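Local coordinates for T9SS C-terminal target domain-containing protein (PDB 5JVK), which probably hydrolyses O-glycosidic bonds in carbohydrates, as a family 39 glycoside hydrolase of a gut symbiont, at residues Tyr70-Leu75 with Val88-Val93; Thr135-Glu140 with Pro169-Gly174; Phe374-Gln379 with Asn387-Phe392; Tyr443-Thr448 with Leu492-Val497. All blocks are in the same frame, centred on the assembly; numbering follows the deposited sequence.

Contact 1 of 4, residues Tyr70-Leu75 with Val88-Val93; sequences YYTLEL and VVNYAV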
# COMPACT_ATOMS: atom_id res chain seq x y z
N TYR A 70 -6.60 -7.84 -15.61
CA TYR A 70 -7.69 -7.11 -14.99
C TYR A 70 -8.85 -7.14 -15.98
O TYR A 70 -8.72 -6.63 -17.10
CB TYR A 70 -7.26 -5.66 -14.73
CG TYR A 70 -8.29 -4.84 -13.98
CD1 TYR A 70 -8.50 -5.03 -12.62
CD2 TYR A 70 -9.04 -3.86 -14.64
CE1 TYR A 70 -9.44 -4.28 -11.93
CE2 TYR A 70 -9.98 -3.10 -13.95
CZ TYR A 70 -10.17 -3.31 -12.60
OH TYR A 70 -11.10 -2.58 -11.91
N TYR A 71 -9.97 -7.74 -15.57
CA TYR A 71 -11.11 -7.97 -16.46
C TYR A 71 -12.33 -7.18 -16.03
O TYR A 71 -12.54 -6.94 -14.83
CB TYR A 71 -11.46 -9.46 -16.50
CG TYR A 71 -10.42 -10.31 -17.17
CD1 TYR A 71 -10.53 -10.67 -18.52
CD2 TYR A 71 -9.31 -10.77 -16.46
CE1 TYR A 71 -9.57 -11.45 -19.14
CE2 TYR A 71 -8.34 -11.56 -17.07
CZ TYR A 71 -8.48 -11.89 -18.41
OH TYR A 71 -7.53 -12.67 -19.03
N THR A 72 -13.13 -6.76 -17.01
CA THR A 72 -14.50 -6.29 -16.77
C THR A 72 -15.42 -7.49 -16.95
O THR A 72 -15.36 -8.18 -17.98
CB THR A 72 -14.90 -5.17 -17.76
OG1 THR A 72 -13.95 -4.10 -17.69
CG2 THR A 72 -16.28 -4.63 -17.43
N LEU A 73 -16.26 -7.75 -15.95
CA LEU A 73 -17.22 -8.85 -15.97
C LEU A 73 -18.61 -8.32 -16.32
O LEU A 73 -19.23 -7.64 -15.51
CB LEU A 73 -17.25 -9.55 -14.60
CG LEU A 73 -18.28 -10.65 -14.34
CD1 LEU A 73 -18.19 -11.78 -15.36
CD2 LEU A 73 -18.10 -11.19 -12.94
N GLU A 74 -19.07 -8.62 -17.54
CA GLU A 74 -20.42 -8.25 -17.99
C GLU A 74 -21.35 -9.44 -17.82
O GLU A 74 -21.15 -10.48 -18.46
CB GLU A 74 -20.39 -7.82 -19.47
CG GLU A 74 -19.60 -6.54 -19.73
CD GLU A 74 -19.16 -6.39 -21.18
OE1 GLU A 74 -19.85 -6.89 -22.09
OE2 GLU A 74 -18.10 -5.76 -21.41
N LEU A 75 -22.37 -9.30 -16.97
CA LEU A 75 -23.33 -10.38 -16.69
C LEU A 75 -24.72 -10.02 -17.22
O LEU A 75 -25.17 -8.88 -17.09
CB LEU A 75 -23.41 -10.65 -15.18
CG LEU A 75 -22.20 -11.36 -14.57
CD1 LEU A 75 -22.19 -11.24 -13.05
CD2 LEU A 75 -22.15 -12.83 -14.98
N VAL A 88 -22.56 -5.40 -13.92
CA VAL A 88 -21.20 -5.13 -14.38
C VAL A 88 -20.30 -4.87 -13.17
O VAL A 88 -20.55 -3.95 -12.38
CB VAL A 88 -21.13 -3.93 -15.35
CG1 VAL A 88 -19.70 -3.72 -15.85
CG2 VAL A 88 -22.08 -4.14 -16.53
N VAL A 89 -19.26 -5.69 -13.02
CA VAL A 89 -18.20 -5.49 -12.03
C VAL A 89 -16.85 -5.83 -12.66
O VAL A 89 -16.79 -6.29 -13.80
CB VAL A 89 -18.42 -6.35 -10.75
CG1 VAL A 89 -19.66 -5.89 -10.00
CG2 VAL A 89 -18.51 -7.84 -11.08
N ASN A 90 -15.77 -5.59 -11.92
CA ASN A 90 -14.43 -5.97 -12.35
C ASN A 90 -13.97 -7.24 -11.65
O ASN A 90 -14.46 -7.58 -10.56
CB ASN A 90 -13.45 -4.82 -12.11
CG ASN A 90 -13.74 -3.63 -13.01
OD1 ASN A 90 -14.25 -2.61 -12.55
ND2 ASN A 90 -13.41 -3.75 -14.29
N TYR A 91 -13.03 -7.94 -12.29
CA TYR A 91 -12.51 -9.21 -11.79
C TYR A 91 -11.01 -9.28 -12.09
O TYR A 91 -10.59 -9.20 -13.24
CB TYR A 91 -13.25 -10.37 -12.45
CG TYR A 91 -13.02 -11.71 -11.78
CD1 TYR A 91 -13.72 -12.05 -10.62
CD2 TYR A 91 -12.13 -12.64 -12.31
CE1 TYR A 91 -13.52 -13.28 -10.00
CE2 TYR A 91 -11.92 -13.87 -11.70
CZ TYR A 91 -12.62 -14.18 -10.55
OH TYR A 91 -12.42 -15.40 -9.94
N ALA A 92 -10.21 -9.44 -11.03
CA ALA A 92 -8.75 -9.42 -11.14
C ALA A 92 -8.20 -10.84 -11.12
O ALA A 92 -8.32 -11.54 -10.12
CB ALA A 92 -8.16 -8.61 -9.99
N VAL A 93 -7.62 -11.27 -12.25
CA VAL A 93 -6.89 -12.53 -12.34
C VAL A 93 -5.40 -12.22 -12.20
O VAL A 93 -4.73 -11.87 -13.18
CB VAL A 93 -7.21 -13.28 -13.65
CG1 VAL A 93 -6.48 -14.62 -13.70
CG2 VAL A 93 -8.71 -13.48 -13.80
O HOH W 1 -13.36 -1.58 -16.17
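Asn90 is the polar centre of the pairing between residues 70-75 and 88-93; its side chain crosses that of Tyr70 obliquely, yet the amide and ring planes are only 22° apart. CG of Tyr70 stands anti to the backbone N (chi1 -176°), which sends the phenol along the sheet face that also carries Asn90, and Tyr70 OH ends 3.0 Å from Asn90 CG. The nitrogen end of the amide turns back to the partner strand, where Asn90 ND2 makes a weak hydrogen bond of 3.4 Å to Tyr71 O. It also donates to a water 2.9 Å from Asn90 ND2, and this water hydrogen-bonds Thr72 OG1. Tyr71 O is held more firmly by Tyr91 N at 2.8 Å, and Tyr71 N returns the bond to Tyr91 O. Leu73 and Val89 form the next hydrogen-bonded pair, Leu73 N approaching nearly along the C=O axis of Val89 at 2.7 Å from Val89 O. On the face that carries Tyr71, Leu73, Val89 and Tyr91, Leu73 CD2 lies alongside Val89 CG2 at 3.9 Å, whereas Tyr71 slants past its cross-strand neighbour to put CE2 3.8 Å from Val93 CG2.

A second shell fixes the polar ends. Pro401 O binds Tyr70 OH, and Arg396 binds Asn90 OD1, a charge expected to polarise the amide. Tyr71 OH is tied to Glu67 O, while strand 37-44 flanks residues 70-75 on their other edge. Antiparallel strands show these alternating pairs, and 69-78 and 83-94, consecutive in the chain, form a beta hairpin within the N-terminal sheet whose Tyr70 and Ala92 face rests on helix 403-415.

Contact 2 of 4, residues Thr135-Glu140 with Pro169-Gly174; sequences TDLAWE and PLIVFG
Residues 135-138 and 169-174 run as parallel neighbours, the axes of the two short segments 4.8 Å apart and inclined by 36°, with a ladder of five backbone hydrogen bonds that continues into the first turn of the following helix. Its last rung is the straightest: Trp139 N points along a lone pair of Gly174 O at 3.1 Å. On one face Leu137 and Phe173 lie side by side, both with CG anti to the backbone N, so that Leu137 CD1 meets the edge of the ring 3.3 Å from Phe173 CD1. Trp139 crosses the same ring obliquely, its CB 3.7 Å from Phe173 CZ, and its NE1 is bonded to Glu143. Leu137 CB touches Ile171 CG2 at 3.6 Å, and Ile171 CD1 in turn reaches Thr135 CG2. Helices 153-164 and 194-211 cover this side. On the other face, shared with Val172, Asp136 supplies the polar group, Val172 CG1 packing 3.3 Å from Asp136 OD1. A water donates to Asp136 OD1 and to Val172 O, each 3.0 Å away, and Asp136 OD2 is hydrogen-bonded to a glycerol, probably from the crystallisation liquor. Strands 132-138 and 168-174 are the second and third of the closed (beta/alpha)8, or TIM, barrel, with the Leu137/Phe173 face against its helices.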
# COMPACT_ATOMS: atom_id res chain seq x y z
N THR A 135 -3.14 0.16 10.85
CA THR A 135 -4.46 0.55 11.32
C THR A 135 -4.41 1.30 12.65
O THR A 135 -3.40 1.28 13.35
CB THR A 135 -5.42 -0.65 11.38
OG1 THR A 135 -6.77 -0.18 11.52
CG2 THR A 135 -5.07 -1.59 12.54
N ASP A 136 -5.52 1.96 12.96
CA ASP A 136 -5.60 2.86 14.11
C ASP A 136 -5.90 2.13 15.40
O ASP A 136 -6.50 1.06 15.40
CB ASP A 136 -6.68 3.92 13.88
CG ASP A 136 -6.39 4.79 12.69
OD1 ASP A 136 -5.60 5.75 12.82
OD2 ASP A 136 -6.97 4.51 11.61
N LEU A 137 -5.47 2.74 16.50
CA LEU A 137 -5.89 2.35 17.83
C LEU A 137 -6.09 3.62 18.63
O LEU A 137 -5.15 4.39 18.82
CB LEU A 137 -4.85 1.43 18.47
CG LEU A 137 -5.19 0.76 19.81
CD1 LEU A 137 -5.10 1.74 20.98
CD2 LEU A 137 -6.56 0.10 19.77
N ALA A 138 -7.32 3.84 19.10
CA ALA A 138 -7.66 5.04 19.85
C ALA A 138 -7.29 4.87 21.32
O ALA A 138 -7.66 3.87 21.95
CB ALA A 138 -9.14 5.34 19.71
N TRP A 139 -6.54 5.83 21.86
CA TRP A 139 -6.24 5.93 23.30
C TRP A 139 -7.54 5.91 24.11
O TRP A 139 -7.64 5.20 25.11
CB TRP A 139 -5.44 7.22 23.55
CG TRP A 139 -5.04 7.53 24.97
CD1 TRP A 139 -5.05 6.69 26.05
CD2 TRP A 139 -4.54 8.79 25.45
NE1 TRP A 139 -4.60 7.35 27.17
CE2 TRP A 139 -4.28 8.64 26.83
CE3 TRP A 139 -4.29 10.03 24.85
CZ2 TRP A 139 -3.78 9.68 27.62
CZ3 TRP A 139 -3.80 11.06 25.63
CH2 TRP A 139 -3.55 10.88 27.00
N GLU A 140 -8.52 6.69 23.65
CA GLU A 140 -9.90 6.68 24.18
C GLU A 140 -10.47 5.27 24.40
O GLU A 140 -11.00 4.97 25.46
CB GLU A 140 -10.81 7.47 23.22
CG GLU A 140 -12.22 7.73 23.72
CD GLU A 140 -12.96 8.75 22.86
OE1 GLU A 140 -12.43 9.86 22.66
OE2 GLU A 140 -14.07 8.43 22.38
N PRO A 169 1.50 -6.57 11.48
CA PRO A 169 0.71 -5.35 11.65
C PRO A 169 1.50 -4.22 12.32
O PRO A 169 2.25 -4.46 13.26
CB PRO A 169 -0.47 -5.79 12.53
CG PRO A 169 -0.07 -7.10 13.12
CD PRO A 169 1.27 -7.51 12.60
N LEU A 170 1.31 -3.00 11.80
CA LEU A 170 1.83 -1.77 12.40
C LEU A 170 0.64 -0.99 12.94
O LEU A 170 -0.37 -0.86 12.25
CB LEU A 170 2.57 -0.95 11.34
CG LEU A 170 3.27 0.36 11.75
CD1 LEU A 170 4.51 0.60 10.91
CD2 LEU A 170 2.34 1.57 11.66
N ILE A 171 0.74 -0.49 14.17
CA ILE A 171 -0.40 0.15 14.85
C ILE A 171 -0.09 1.61 15.18
O ILE A 171 0.90 1.89 15.86
CB ILE A 171 -0.79 -0.60 16.15
CG1 ILE A 171 -1.09 -2.08 15.86
CG2 ILE A 171 -1.97 0.06 16.85
CD1 ILE A 171 -2.34 -2.34 15.03
N VAL A 172 -0.94 2.52 14.70
CA VAL A 172 -0.82 3.94 15.02
C VAL A 172 -1.72 4.28 16.21
O VAL A 172 -2.95 4.19 16.13
CB VAL A 172 -1.04 4.87 13.78
CG1 VAL A 172 -2.45 4.80 13.22
CG2 VAL A 172 -0.68 6.31 14.13
N PHE A 173 -1.08 4.64 17.32
CA PHE A 173 -1.75 4.90 18.60
C PHE A 173 -1.91 6.39 18.82
O PHE A 173 -0.92 7.13 18.74
CB PHE A 173 -0.91 4.31 19.74
CG PHE A 173 -1.50 4.51 21.11
CD1 PHE A 173 -2.42 3.61 21.61
CD2 PHE A 173 -1.14 5.60 21.90
CE1 PHE A 173 -2.98 3.78 22.87
CE2 PHE A 173 -1.70 5.78 23.16
CZ PHE A 173 -2.62 4.87 23.65
N GLY A 174 -3.12 6.85 19.13
CA GLY A 174 -3.31 8.25 19.51
C GLY A 174 -4.74 8.75 19.54
O GLY A 174 -5.66 8.00 19.87
O HOH W 2 -4.59 6.58 15.53

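Contact 3 of 4, residues Phe374-Gln379 with Asn387-Phe392; sequences FWYDFQ and NIEHNF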
# COMPACT_ATOMS: atom_id res chain seq x y z
N PHE A 374 3.64 2.14 3.13
CA PHE A 374 2.24 1.75 3.31
C PHE A 374 1.32 2.55 2.38
O PHE A 374 1.21 3.77 2.52
CB PHE A 374 1.81 1.95 4.76
CG PHE A 374 2.47 1.01 5.72
CD1 PHE A 374 1.76 -0.06 6.27
CD2 PHE A 374 3.80 1.19 6.10
CE1 PHE A 374 2.36 -0.92 7.17
CE2 PHE A 374 4.41 0.33 6.99
CZ PHE A 374 3.69 -0.73 7.53
N TRP A 375 0.66 1.86 1.46
CA TRP A 375 -0.29 2.49 0.56
C TRP A 375 -1.54 2.93 1.33
O TRP A 375 -2.11 2.13 2.07
CB TRP A 375 -0.71 1.54 -0.56
CG TRP A 375 -1.75 2.13 -1.48
CD1 TRP A 375 -3.10 2.03 -1.36
CD2 TRP A 375 -1.51 2.93 -2.64
NE1 TRP A 375 -3.73 2.71 -2.38
CE2 TRP A 375 -2.77 3.27 -3.18
CE3 TRP A 375 -0.35 3.38 -3.29
CZ2 TRP A 375 -2.90 4.04 -4.34
CZ3 TRP A 375 -0.49 4.15 -4.43
CH2 TRP A 375 -1.76 4.47 -4.95
N TYR A 376 -1.94 4.19 1.14
CA TYR A 376 -3.23 4.67 1.64
C TYR A 376 -4.22 4.71 0.48
O TYR A 376 -3.99 5.44 -0.48
CB TYR A 376 -3.12 6.06 2.28
CG TYR A 376 -4.40 6.42 2.99
CD1 TYR A 376 -4.60 6.03 4.31
CD2 TYR A 376 -5.43 7.09 2.33
CE1 TYR A 376 -5.79 6.33 4.97
CE2 TYR A 376 -6.62 7.39 2.98
CZ TYR A 376 -6.80 7.01 4.29
OH TYR A 376 -7.97 7.30 4.95
N ASP A 377 -5.31 3.93 0.50
CA ASP A 377 -5.60 2.86 1.48
C ASP A 377 -6.17 1.65 0.73
O ASP A 377 -6.25 1.67 -0.51
CB ASP A 377 -6.53 3.36 2.60
CG ASP A 377 -7.87 3.90 2.10
OD1 ASP A 377 -8.12 3.94 0.87
OD2 ASP A 377 -8.68 4.29 2.96
N PHE A 378 -6.54 0.60 1.45
CA PHE A 378 -6.92 -0.66 0.81
C PHE A 378 -8.27 -0.58 0.10
O PHE A 378 -8.37 -0.97 -1.06
CB PHE A 378 -6.94 -1.81 1.82
CG PHE A 378 -7.13 -3.15 1.17
CD1 PHE A 378 -8.29 -3.89 1.39
CD2 PHE A 378 -6.18 -3.65 0.28
CE1 PHE A 378 -8.47 -5.12 0.77
CE2 PHE A 378 -6.36 -4.87 -0.35
CZ PHE A 378 -7.50 -5.60 -0.10
N GLN A 379 -9.28 -0.08 0.81
CA GLN A 379 -10.64 -0.02 0.28
C GLN A 379 -11.14 1.42 0.26
O GLN A 379 -10.83 2.20 1.15
CB GLN A 379 -11.58 -0.89 1.13
CG GLN A 379 -13.00 -0.97 0.59
CD GLN A 379 -13.79 -2.15 1.14
OE1 GLN A 379 -13.58 -2.59 2.27
NE2 GLN A 379 -14.72 -2.66 0.34
N ASN A 387 -15.43 13.23 -3.70
CA ASN A 387 -14.79 13.28 -2.38
C ASN A 387 -13.49 12.46 -2.46
O ASN A 387 -13.55 11.24 -2.64
CB ASN A 387 -15.74 12.69 -1.32
CG ASN A 387 -15.17 12.72 0.09
OD1 ASN A 387 -14.06 13.19 0.34
ND2 ASN A 387 -15.94 12.21 1.04
N ILE A 388 -12.34 13.12 -2.31
CA ILE A 388 -11.04 12.45 -2.49
C ILE A 388 -10.80 11.31 -1.50
O ILE A 388 -10.19 10.30 -1.86
CB ILE A 388 -9.82 13.43 -2.45
CG1 ILE A 388 -9.64 14.11 -1.08
CG2 ILE A 388 -9.93 14.48 -3.55
CD1 ILE A 388 -8.32 14.84 -0.95
N GLU A 389 -11.30 11.46 -0.28
CA GLU A 389 -11.10 10.48 0.79
C GLU A 389 -11.86 9.17 0.56
O GLU A 389 -11.51 8.15 1.15
CB GLU A 389 -11.49 11.08 2.15
CG GLU A 389 -10.67 12.31 2.59
CD GLU A 389 -9.20 12.02 2.88
OE1 GLU A 389 -8.82 10.85 3.10
OE2 GLU A 389 -8.41 12.98 2.89
N HIS A 390 -12.87 9.20 -0.31
CA HIS A 390 -13.63 8.00 -0.71
C HIS A 390 -13.06 7.28 -1.93
O HIS A 390 -13.68 6.33 -2.41
CB HIS A 390 -15.09 8.39 -1.01
CG HIS A 390 -15.87 8.81 0.20
ND1 HIS A 390 -17.22 9.06 0.15
CD2 HIS A 390 -15.50 9.00 1.49
CE1 HIS A 390 -17.65 9.41 1.35
NE2 HIS A 390 -16.62 9.37 2.18
N ASN A 391 -11.90 7.72 -2.45
CA ASN A 391 -11.37 7.19 -3.71
C ASN A 391 -9.87 6.81 -3.69
O ASN A 391 -9.28 6.61 -4.76
CB ASN A 391 -11.66 8.21 -4.82
CG ASN A 391 -13.14 8.33 -5.11
OD1 ASN A 391 -13.78 9.31 -4.74
ND2 ASN A 391 -13.70 7.32 -5.75
N PHE A 392 -9.28 6.66 -2.50
CA PHE A 392 -7.88 6.22 -2.37
C PHE A 392 -7.70 4.69 -2.47
O PHE A 392 -6.56 4.22 -2.47
CB PHE A 392 -7.28 6.69 -1.03
CG PHE A 392 -6.80 8.11 -1.05
CD1 PHE A 392 -5.53 8.42 -1.56
CD2 PHE A 392 -7.58 9.14 -0.54
CE1 PHE A 392 -5.07 9.73 -1.57
CE2 PHE A 392 -7.12 10.45 -0.54
CZ PHE A 392 -5.87 10.75 -1.06
O HOH W 3 -9.83 8.33 3.47
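Two hydrogen bonds join the loop of residues 387-392 to the end of barrel strand 373-375, and both finish on Phe392 O. Trp375 NE1 approaches nearly along the C=O axis at 3.2 Å from Phe392 O, its indole placed there by a CG anti to the backbone N (chi1 177°). Asp377 N reaches the same Phe392 O from well above the carbonyl plane, also at 3.2 Å, so the oxygen is gripped from two directions.

The aromatic contact is T-shaped. Tyr376 brings its edge to one face of the Phe392 ring, with planes 72° apart and centroids 5.5 Å from each other. The touching atom is Tyr376 CD2, 3.8 Å from Phe392 CG. Asp377 OD1 lies 3.4 Å from Phe392 CB, its carboxylate nearly perpendicular to the Phe392 ring (89°), while Asp377 CB covers one face of the Tyr376 ring.

A water bridges Tyr376 OH (2.6 Å) and Glu389 OE1 (2.7 Å). The phenol is further positioned by His111 NE2.

The peptide bond between Tyr376 and Asp377 is cis. A non-proline cis peptide at the end of the eighth strand recurs in glycoside hydrolases of clan GH-A, near the substrate-binding end of the barrel; Tyr376 here probably lines that cleft, consistent with a nearby glycerol that probably comes from the crystallisation liquor.

Contact 4 of 4, residues Tyr443-Thr448 with Leu492-Val497; sequences YTAWTT and LPQYLV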
# COMPACT_ATOMS: atom_id res chain seq x y z
N TYR A 443 14.10 -6.52 -15.56
CA TYR A 443 14.18 -5.10 -15.89
C TYR A 443 12.77 -4.55 -15.91
O TYR A 443 11.85 -5.25 -16.32
CB TYR A 443 14.82 -4.87 -17.27
CG TYR A 443 16.14 -5.57 -17.46
CD1 TYR A 443 16.20 -6.91 -17.82
CD2 TYR A 443 17.34 -4.88 -17.27
CE1 TYR A 443 17.42 -7.56 -17.98
CE2 TYR A 443 18.57 -5.52 -17.44
CZ TYR A 443 18.60 -6.86 -17.79
OH TYR A 443 19.80 -7.50 -17.96
N THR A 444 12.59 -3.31 -15.46
CA THR A 444 11.30 -2.62 -15.58
C THR A 444 11.48 -1.38 -16.45
O THR A 444 12.54 -0.77 -16.44
CB THR A 444 10.68 -2.24 -14.22
OG1 THR A 444 9.38 -1.68 -14.44
CG2 THR A 444 11.54 -1.23 -13.45
N ALA A 445 10.43 -1.03 -17.19
CA ALA A 445 10.49 0.12 -18.09
C ALA A 445 9.15 0.85 -18.16
O ALA A 445 8.10 0.22 -18.26
CB ALA A 445 10.93 -0.32 -19.48
N TRP A 446 9.21 2.17 -18.11
CA TRP A 446 8.04 3.02 -18.26
C TRP A 446 8.43 4.40 -18.77
O TRP A 446 9.62 4.76 -18.77
CB TRP A 446 7.26 3.13 -16.93
CG TRP A 446 7.89 3.98 -15.85
CD1 TRP A 446 7.79 5.33 -15.70
CD2 TRP A 446 8.69 3.52 -14.75
NE1 TRP A 446 8.48 5.74 -14.59
CE2 TRP A 446 9.05 4.65 -13.99
CE3 TRP A 446 9.15 2.26 -14.35
CZ2 TRP A 446 9.84 4.57 -12.84
CZ3 TRP A 446 9.94 2.18 -13.20
CH2 TRP A 446 10.27 3.33 -12.46
N THR A 447 7.43 5.17 -19.19
CA THR A 447 7.62 6.56 -19.58
C THR A 447 6.75 7.45 -18.71
O THR A 447 5.66 7.06 -18.30
CB THR A 447 7.32 6.80 -21.08
OG1 THR A 447 7.56 8.17 -21.41
CG2 THR A 447 5.88 6.43 -21.46
N THR A 448 7.25 8.65 -18.42
CA THR A 448 6.47 9.68 -17.74
C THR A 448 5.50 10.40 -18.70
O THR A 448 4.58 11.08 -18.24
CB THR A 448 7.39 10.72 -17.06
OG1 THR A 448 8.27 11.30 -18.03
CG2 THR A 448 8.20 10.06 -15.96
N LEU A 492 2.15 3.00 -17.37
CA LEU A 492 2.12 1.73 -16.65
C LEU A 492 3.41 0.96 -16.90
O LEU A 492 3.74 0.68 -18.05
CB LEU A 492 0.94 0.89 -17.12
CG LEU A 492 -0.46 1.50 -16.92
CD1 LEU A 492 -1.44 1.00 -17.97
CD2 LEU A 492 -0.96 1.22 -15.51
N PRO A 493 4.17 0.61 -15.83
CA PRO A 493 5.40 -0.13 -16.07
C PRO A 493 5.21 -1.51 -16.70
O PRO A 493 4.22 -2.19 -16.40
CB PRO A 493 6.01 -0.28 -14.67
CG PRO A 493 5.44 0.85 -13.90
CD PRO A 493 4.04 1.01 -14.42
N GLN A 494 6.14 -1.88 -17.58
CA GLN A 494 6.23 -3.24 -18.10
C GLN A 494 7.57 -3.81 -17.65
O GLN A 494 8.45 -3.08 -17.21
CB GLN A 494 6.10 -3.27 -19.62
CG GLN A 494 7.27 -2.68 -20.40
CD GLN A 494 6.91 -2.38 -21.84
OE1 GLN A 494 7.36 -3.06 -22.75
NE2 GLN A 494 6.08 -1.36 -22.04
N TYR A 495 7.71 -5.13 -17.77
CA TYR A 495 8.80 -5.86 -17.16
C TYR A 495 9.42 -6.89 -18.11
O TYR A 495 8.69 -7.62 -18.79
CB TYR A 495 8.30 -6.58 -15.90
CG TYR A 495 7.48 -5.71 -14.97
CD1 TYR A 495 8.09 -4.92 -14.00
CD2 TYR A 495 6.08 -5.68 -15.06
CE1 TYR A 495 7.33 -4.13 -13.14
CE2 TYR A 495 5.32 -4.90 -14.21
CZ TYR A 495 5.95 -4.12 -13.25
OH TYR A 495 5.20 -3.34 -12.41
N LEU A 496 10.75 -6.95 -18.14
CA LEU A 496 11.50 -7.98 -18.87
C LEU A 496 12.12 -8.94 -17.86
O LEU A 496 13.14 -8.62 -17.24
CB LEU A 496 12.59 -7.35 -19.73
CG LEU A 496 12.15 -6.60 -20.99
CD1 LEU A 496 13.28 -5.72 -21.51
CD2 LEU A 496 11.69 -7.57 -22.07
N VAL A 497 11.52 -10.12 -17.71
CA VAL A 497 11.98 -11.13 -16.75
C VAL A 497 13.09 -11.99 -17.36
O VAL A 497 13.05 -12.28 -18.56
CB VAL A 497 10.81 -12.02 -16.30
CG1 VAL A 497 11.26 -13.06 -15.28
CG2 VAL A 497 9.69 -11.16 -15.72
O HOH W 4 5.80 0.81 -19.95
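Strands 439-447 and 494-498 are neighbours in the antiparallel sheet of the beta domain that follows the barrel, and between residues 443-448 and 492-497 same-face side chains lie next to each other. Thr444 and Tyr495 point the same way, the threonine OG1 lying 3.4 Å from Tyr495 CE1. Tyr495 rests on helix 403-415 and Thr444 on helix 350-366. Trp446 and Pro493 also lie side by side. Trp446 CG sits between backbone N and carbonyl carbon (chi1 73°), which turns the indole back along its own strand, so that Thr444 OG1 lies in plane at its edge and CE3 stays 4.0 Å from Pro493 CG. On the five-membered ring, Trp446 NE1 is hydrogen-bonded to Asp297. On the other side of the sheet Tyr443 crosses Leu496 obliquely, its CD1 4.1 Å from Leu496 CB. Of the backbone bonds between the strands, the shortest is Leu496 N to Tyr443 O at 2.7 Å. Where the strand pairing ends, a water lies between Ala445 O and Leu492 O and accepts from Gln494 NE2. Gln494 O carries two donors, Ala445 N in the carbonyl plane at 2.9 Å and Thr444 OG1 above it at 3.2 Å.

The four contacts sample three parts of one chain and follow each other in series. Contact 1 belongs to the N-terminal mixed sheet, contacts 2 and 3 to the eight-stranded parallel barrel, and contact 4 to the antiparallel sheet after the barrel. Only contacts 2 and 3 touch, Leu170 CD1 packing 3.7 Å from Phe374 CZ inside the barrel, although their centres are about 18 Å apart. Contact 2 and contact 4 lie on opposite sides of the chain's centre, about 37 Å between centres. Helix 403-415, which follows the barrel strands, packs against both contact 1 and contact 4, so a single helix joins both accessory sheets to the (beta/alpha)8 barrel.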